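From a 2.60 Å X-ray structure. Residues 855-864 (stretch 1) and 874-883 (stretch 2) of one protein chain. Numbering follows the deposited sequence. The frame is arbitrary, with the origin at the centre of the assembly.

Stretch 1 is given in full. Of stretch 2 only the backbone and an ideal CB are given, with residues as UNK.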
ATOM      1  N   THR A 855     -14.609   7.423 -19.156  1.00 55.86           N
ATOM      2  CA  THR A 855     -13.587   6.742 -18.369  1.00 56.14           C
ATOM      3  C   THR A 855     -13.037   5.521 -19.091  1.00 58.44           C
ATOM      4  O   THR A 855     -11.954   5.040 -18.752  1.00 60.98           O
ATOM      5  CB  THR A 855     -14.079   6.318 -16.984  1.00 53.62           C
ATOM      6  OG1 THR A 855     -15.151   5.395 -17.128  1.00 67.90           O
ATOM      7  CG2 THR A 855     -14.554   7.517 -16.189  1.00 54.76           C
ATOM      8  N   LEU A 856     -13.752   5.024 -20.094  1.00 55.64           N
ATOM      9  CA  LEU A 856     -13.174   3.997 -20.961  1.00 54.37           C
ATOM     10  C   LEU A 856     -12.062   4.615 -21.814  1.00 60.02           C
ATOM     11  O   LEU A 856     -11.015   3.999 -22.017  1.00 63.68           O
ATOM     12  CB  LEU A 856     -14.229   3.346 -21.859  1.00 52.11           C
ATOM     13  CG  LEU A 856     -13.664   2.348 -22.879  1.00 58.61           C
ATOM     14  CD1 LEU A 856     -12.964   1.168 -22.210  1.00 52.91           C
ATOM     15  CD2 LEU A 856     -14.745   1.858 -23.800  1.00 53.52           C
ATOM     16  N   GLY A 857     -12.292   5.829 -22.313  1.00 55.50           N
ATOM     17  CA  GLY A 857     -11.280   6.550 -23.068  1.00 56.15           C
ATOM     18  C   GLY A 857     -10.060   6.860 -22.212  1.00 62.62           C
ATOM     19  O   GLY A 857      -8.913   6.645 -22.630  1.00 61.29           O
ATOM     20  N   LYS A 858     -10.305   7.362 -21.005  1.00 55.85           N
ATOM     21  CA  LYS A 858      -9.227   7.643 -20.078  1.00 51.38           C
ATOM     22  C   LYS A 858      -8.496   6.340 -19.728  1.00 60.09           C
ATOM     23  O   LYS A 858      -7.264   6.299 -19.801  1.00 62.75           O
ATOM     24  CB  LYS A 858      -9.741   8.345 -18.815  1.00 51.79           C
ATOM     25  CG  LYS A 858     -10.144   9.796 -19.030  1.00 40.60           C
ATOM     26  CD  LYS A 858     -10.512  10.487 -17.736  1.00 44.40           C
ATOM     27  CE  LYS A 858     -11.043  11.887 -18.019  1.00 57.85           C
ATOM     28  NZ  LYS A 858     -11.442  12.638 -16.799  1.00 55.60           N
ATOM     29  N   ALA A 859      -9.232   5.274 -19.392  1.00 61.16           N
ATOM     30  CA  ALA A 859      -8.580   4.023 -18.992  1.00 56.21           C
ATOM     31  C   ALA A 859      -7.693   3.487 -20.111  1.00 57.22           C
ATOM     32  O   ALA A 859      -6.584   2.993 -19.861  1.00 58.12           O
ATOM     33  CB  ALA A 859      -9.601   2.984 -18.588  1.00 47.29           C
ATOM     34  N   ASN A 860      -8.178   3.600 -21.344  1.00 55.67           N
ATOM     35  CA  ASN A 860      -7.431   3.109 -22.488  1.00 56.43           C
ATOM     36  C   ASN A 860      -6.169   3.924 -22.732  1.00 58.06           C
ATOM     37  O   ASN A 860      -5.120   3.380 -23.065  1.00 57.28           O
ATOM     38  CB  ASN A 860      -8.297   3.117 -23.735  1.00 57.90           C
ATOM     39  CG  ASN A 860      -9.278   1.979 -23.765  1.00 58.76           C
ATOM     40  OD1 ASN A 860      -9.221   1.071 -22.941  1.00 56.66           O
ATOM     41  ND2 ASN A 860     -10.179   2.012 -24.732  1.00 62.41           N
ATOM     42  N   LYS A 861      -6.278   5.236 -22.562  1.00 63.27           N
ATOM     43  CA  LYS A 861      -5.119   6.112 -22.627  1.00 58.46           C
ATOM     44  C   LYS A 861      -4.106   5.740 -21.561  1.00 59.78           C
ATOM     45  O   LYS A 861      -2.933   5.530 -21.856  1.00 63.25           O
ATOM     46  CB  LYS A 861      -5.547   7.557 -22.448  1.00 62.52           C
ATOM     47  CG  LYS A 861      -4.621   8.551 -23.096  1.00 69.03           C
ATOM     48  CD  LYS A 861      -5.438   9.716 -23.635  1.00 82.43           C
ATOM     49  CE  LYS A 861      -6.636   9.200 -24.475  1.00 83.70           C
ATOM     50  NZ  LYS A 861      -7.778  10.192 -24.544  1.00 82.53           N
ATOM     51  N   ALA A 862      -4.578   5.656 -20.319  1.00 56.40           N
ATOM     52  CA  ALA A 862      -3.747   5.323 -19.171  1.00 51.00           C
ATOM     53  C   ALA A 862      -2.940   4.045 -19.380  1.00 55.53           C
ATOM     54  O   ALA A 862      -1.802   3.958 -18.935  1.00 60.83           O
ATOM     55  CB  ALA A 862      -4.610   5.202 -17.926  1.00 50.64           C
ATOM     56  N   PHE A 863      -3.527   3.070 -20.068  1.00 53.68           N
ATOM     57  CA  PHE A 863      -2.886   1.776 -20.348  1.00 53.12           C
ATOM     58  C   PHE A 863      -1.584   1.898 -21.152  1.00 57.24           C
ATOM     59  O   PHE A 863      -0.672   1.064 -21.024  1.00 58.95           O
ATOM     60  CB  PHE A 863      -3.868   0.857 -21.104  1.00 49.30           C
ATOM     61  CG  PHE A 863      -3.411  -0.558 -21.218  1.00 40.84           C
ATOM     62  CD1 PHE A 863      -3.429  -1.391 -20.118  1.00 45.45           C
ATOM     63  CD2 PHE A 863      -2.981  -1.060 -22.428  1.00 41.53           C
ATOM     64  CE1 PHE A 863      -2.999  -2.698 -20.220  1.00 50.87           C
ATOM     65  CE2 PHE A 863      -2.557  -2.366 -22.540  1.00 43.45           C
ATOM     66  CZ  PHE A 863      -2.558  -3.188 -21.437  1.00 47.17           C
ATOM     67  N   ASP A 864      -1.511   2.927 -21.992  1.00 55.43           N
ATOM     68  CA  ASP A 864      -0.323   3.159 -22.796  1.00 63.19           C
ATOM     69  C   ASP A 864       0.946   3.227 -21.966  1.00 56.87           C
ATOM     70  O   ASP A 864       2.001   2.801 -22.418  1.00 58.25           O
ATOM     71  CB  ASP A 864      -0.466   4.442 -23.601  1.00 65.75           C
ATOM     72  CG  ASP A 864      -1.296   4.242 -24.831  1.00 75.15           C
ATOM     73  OD1 ASP A 864      -1.324   3.090 -25.335  1.00 75.71           O
ATOM     74  OD2 ASP A 864      -1.931   5.221 -25.292  1.00 78.23           O
ATOM     75  N   UNK A 874      -2.950  -6.493 -15.755  1.00 56.65           N
ATOM     76  CA  UNK A 874      -3.449  -5.252 -16.349  1.00 53.18           C
ATOM     77  C   UNK A 874      -3.863  -5.424 -17.809  1.00 53.32           C
ATOM     78  O   UNK A 874      -4.736  -4.706 -18.291  1.00 55.72           O
ATOM     79  CB  UNK A 874      -2.382  -4.161 -16.245  1.00 53.18           C
ATOM     80  N   UNK A 875      -3.217  -6.342 -18.522  1.00 54.99           N
ATOM     81  CA  UNK A 875      -3.498  -6.556 -19.945  1.00 55.16           C
ATOM     82  C   UNK A 875      -4.857  -7.227 -20.141  1.00 59.94           C
ATOM     83  O   UNK A 875      -5.650  -6.811 -21.001  1.00 56.78           O
ATOM     84  CB  UNK A 875      -2.397  -7.405 -20.584  1.00 55.16           C
ATOM     85  N   UNK A 876      -5.125  -8.265 -19.348  1.00 57.97           N
ATOM     86  CA  UNK A 876      -6.405  -8.948 -19.437  1.00 57.89           C
ATOM     87  C   UNK A 876      -7.534  -7.986 -19.057  1.00 58.30           C
ATOM     88  O   UNK A 876      -8.599  -8.011 -19.678  1.00 58.93           O
ATOM     89  CB  UNK A 876      -6.420 -10.184 -18.536  1.00 57.89           C
ATOM     90  N   UNK A 877      -7.287  -7.115 -18.077  1.00 53.96           N
ATOM     91  CA  UNK A 877      -8.262  -6.084 -17.752  1.00 56.52           C
ATOM     92  C   UNK A 877      -8.494  -5.153 -18.934  1.00 58.47           C
ATOM     93  O   UNK A 877      -9.621  -4.749 -19.210  1.00 55.28           O
ATOM     94  CB  UNK A 877      -7.802  -5.282 -16.533  1.00 56.52           C
ATOM     95  N   UNK A 878      -7.428  -4.814 -19.641  1.00 58.07           N
ATOM     96  CA  UNK A 878      -7.575  -3.937 -20.788  1.00 58.26           C
ATOM     97  C   UNK A 878      -8.342  -4.654 -21.908  1.00 57.88           C
ATOM     98  O   UNK A 878      -9.238  -4.068 -22.516  1.00 54.53           O
ATOM     99  CB  UNK A 878      -6.204  -3.472 -21.283  1.00 58.26           C
ATOM    100  N   UNK A 879      -7.997  -5.920 -22.157  1.00 56.29           N
ATOM    101  CA  UNK A 879      -8.599  -6.699 -23.239  1.00 54.60           C
ATOM    102  C   UNK A 879     -10.088  -6.934 -23.004  1.00 60.58           C
ATOM    103  O   UNK A 879     -10.894  -6.854 -23.929  1.00 61.21           O
ATOM    104  CB  UNK A 879      -7.878  -8.041 -23.388  1.00 54.60           C
ATOM    105  N   UNK A 880     -10.432  -7.228 -21.754  1.00 61.22           N
ATOM    106  CA  UNK A 880     -11.814  -7.346 -21.298  1.00 56.32           C
ATOM    107  C   UNK A 880     -12.642  -6.092 -21.554  1.00 53.17           C
ATOM    108  O   UNK A 880     -13.660  -6.143 -22.232  1.00 55.26           O
ATOM    109  CB  UNK A 880     -11.836  -7.671 -19.803  1.00 56.32           C
ATOM    110  N   UNK A 881     -12.203  -4.980 -20.980  1.00 54.59           N
ATOM    111  CA  UNK A 881     -12.798  -3.675 -21.228  1.00 55.59           C
ATOM    112  C   UNK A 881     -13.070  -3.433 -22.696  1.00 57.37           C
ATOM    113  O   UNK A 881     -14.068  -2.812 -23.030  1.00 57.41           O
ATOM    114  CB  UNK A 881     -11.888  -2.571 -20.686  1.00 55.59           C
ATOM    115  N   UNK A 882     -12.199  -3.900 -23.580  1.00 55.51           N
ATOM    116  CA  UNK A 882     -12.374  -3.542 -24.975  1.00 59.25           C
ATOM    117  C   UNK A 882     -12.978  -4.663 -25.819  1.00 62.23           C
ATOM    118  O   UNK A 882     -12.851  -4.653 -27.042  1.00 63.80           O
ATOM    119  CB  UNK A 882     -11.025  -3.127 -25.566  1.00 59.25           C
ATOM    120  N   UNK A 883     -13.639  -5.616 -25.160  1.00 61.45           N
ATOM    121  CA  UNK A 883     -14.359  -6.712 -25.818  1.00 59.33           C
ATOM    122  C   UNK A 883     -13.495  -7.716 -26.578  1.00 67.08           C
ATOM    123  O   UNK A 883     -14.004  -8.454 -27.434  1.00 70.54           O
ATOM    124  CB  UNK A 883     -15.377  -6.117 -26.793  1.00 59.33           C
TER

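The two helices run roughly antiparallel, their directions 145° apart and their axes 10.9 Å from each other at closest approach. Stretch 1 offers the second helix three things along its facing side: the ring of Phe863, the amide of Asn860 and the methyl groups of Leu856.

At position 874 the CA-to-CB bond points toward stretch 1, and the ideal CB lies 4.3 Å from CE1 of Phe863. Small or medium side chains would suit the place, polar or not, since the ring asks only for packing. The residue is Ser874. Its CB is 4.2 Å from Phe863 CE1, its backbone O is closer to that same atom at 3.3 Å, and its hydroxyl is hydrogen-bonded elsewhere in the structure.

Position 875 points sideways, with its ideal CB 4.3 Å from Phe863 CZ. An aliphatic chain long enough to bend back could lie against the end of the ring. Leu875 does this: its chi1 t, chi2 p rotamer brings CD1 to 3.7 Å from Phe863 CZ, at the edge of the ring near its plane.

Positions 876 and 877 have nothing of stretch 1 near their ideal CB atoms, so many residues would serve. Thr876 points away; Met877 starts sideways and its end leads away.

Position 878 is the tightest. Its CB points toward stretch 1 and, in ideal form, is 3.5 Å from Phe863 CE1, over the face of the ring. An aliphatic chain would pack here, but a flat aromatic group could also exploit the exposed face. The residue is Phe878. With chi1 t, its ring lies in an offset stack on that of Phe863, centroids 4.0 Å apart and planes only 3° from parallel. Its CB adds a CH-pi contact, 3.6 Å from the centroid of the Phe863 ring. Further along, Phe878 CE1 lies 3.1 Å from Asn860 OD1.

Positions 879 and 880 again meet no atom of stretch 1 and set little demand from this side. They are Leu879, whose CB points away, and Tyr880, out of reach.

At position 881 CB points toward stretch 1, 4.2 Å from Leu856 CD1. The visible atoms favour a modest side chain whose first carbon can touch the methyl; they offer no positive charge. Asp881 supplies that carbon, CB standing 4.1 Å from Leu856 CD1, while OD2 is hydrogen-bonded elsewhere in the structure.

Position 882, at phi/psi -103/20, is the first to leave helical angles. It points sideways, but the amide of Asn860 offers both a donor and an acceptor, so a polar side chain, ideally another amide, would fit. Asn882 answers both: its ND2 donates to Asn860 OD1 at 3.2 Å, and Asn860 ND2 donates to its OD1 at 2.9 Å. Asn882 ND2 also donates to Phe878 O at 2.6 Å, tying the side chain back to its own helix.

Position 883 has positive phi, 66°, which glycine or asparagine tolerates most readily. Lys883 occupies it, out of reach of stretch 1.

Stretch 2, residues 874-883: SLTMFLYDNK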
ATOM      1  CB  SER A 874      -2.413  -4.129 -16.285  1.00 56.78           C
ATOM      2  OG  SER A 874      -2.325  -3.563 -15.003  1.00 55.16           O
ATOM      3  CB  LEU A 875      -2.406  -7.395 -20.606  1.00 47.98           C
ATOM      4  CG  LEU A 875      -2.678  -7.745 -22.071  1.00 57.14           C
ATOM      5  CD1 LEU A 875      -2.658  -6.531 -22.992  1.00 46.21           C
ATOM      6  CD2 LEU A 875      -1.712  -8.811 -22.549  1.00 52.22           C
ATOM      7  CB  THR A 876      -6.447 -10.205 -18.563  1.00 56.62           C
ATOM      8  OG1 THR A 876      -6.124  -9.873 -17.212  1.00 51.73           O
ATOM      9  CG2 THR A 876      -5.448 -11.224 -19.089  1.00 58.63           C
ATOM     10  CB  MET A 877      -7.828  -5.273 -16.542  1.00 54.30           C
ATOM     11  CG  MET A 877      -7.851  -6.046 -15.248  1.00 57.13           C
ATOM     12  SD  MET A 877      -7.353  -5.027 -13.849  1.00 55.32           S
ATOM     13  CE  MET A 877      -7.522  -6.243 -12.546  1.00 43.37           C
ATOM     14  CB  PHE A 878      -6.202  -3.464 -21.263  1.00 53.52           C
ATOM     15  CG  PHE A 878      -6.231  -2.619 -22.509  1.00 50.06           C
ATOM     16  CD1 PHE A 878      -6.591  -1.281 -22.456  1.00 50.84           C
ATOM     17  CD2 PHE A 878      -5.861  -3.155 -23.733  1.00 49.94           C
ATOM     18  CE1 PHE A 878      -6.596  -0.493 -23.613  1.00 51.89           C
ATOM     19  CE2 PHE A 878      -5.865  -2.373 -24.881  1.00 43.70           C
ATOM     20  CZ  PHE A 878      -6.231  -1.045 -24.823  1.00 47.38           C
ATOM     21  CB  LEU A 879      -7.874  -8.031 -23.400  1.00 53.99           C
ATOM     22  CG  LEU A 879      -6.448  -7.893 -23.928  1.00 58.95           C
ATOM     23  CD1 LEU A 879      -5.777  -9.235 -24.115  1.00 59.28           C
ATOM     24  CD2 LEU A 879      -6.460  -7.123 -25.218  1.00 58.47           C
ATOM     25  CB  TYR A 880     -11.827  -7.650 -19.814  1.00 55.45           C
ATOM     26  CG  TYR A 880     -13.190  -7.935 -19.253  1.00 58.50           C
ATOM     27  CD1 TYR A 880     -13.828  -9.130 -19.530  1.00 59.07           C
ATOM     28  CD2 TYR A 880     -13.829  -7.022 -18.424  1.00 57.77           C
ATOM     29  CE1 TYR A 880     -15.054  -9.412 -19.010  1.00 55.51           C
ATOM     30  CE2 TYR A 880     -15.065  -7.298 -17.892  1.00 59.78           C
ATOM     31  CZ  TYR A 880     -15.673  -8.496 -18.192  1.00 62.19           C
ATOM     32  OH  TYR A 880     -16.910  -8.804 -17.672  1.00 73.04           O
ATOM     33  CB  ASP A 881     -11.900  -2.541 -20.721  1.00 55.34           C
ATOM     34  CG  ASP A 881     -11.996  -2.336 -19.231  1.00 58.12           C
ATOM     35  OD1 ASP A 881     -13.034  -2.709 -18.658  1.00 60.15           O
ATOM     36  OD2 ASP A 881     -11.042  -1.793 -18.627  1.00 60.61           O
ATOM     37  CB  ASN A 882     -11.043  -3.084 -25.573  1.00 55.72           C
ATOM     38  CG  ASN A 882     -10.515  -1.797 -24.924  1.00 62.33           C
ATOM     39  OD1 ASN A 882     -10.841  -0.691 -25.351  1.00 62.55           O
ATOM     40  ND2 ASN A 882      -9.697  -1.945 -23.884  1.00 61.17           N
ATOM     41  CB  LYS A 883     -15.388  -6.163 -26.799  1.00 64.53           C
ATOM     42  CG  LYS A 883     -16.442  -5.294 -26.195  1.00 61.17           C
ATOM     43  CD  LYS A 883     -17.200  -6.033 -25.140  1.00 63.97           C
ATOM     44  CE  LYS A 883     -18.278  -5.123 -24.642  1.00 73.86           C
ATOM     45  NZ  LYS A 883     -17.706  -3.737 -24.652  1.00 78.17           N
TER
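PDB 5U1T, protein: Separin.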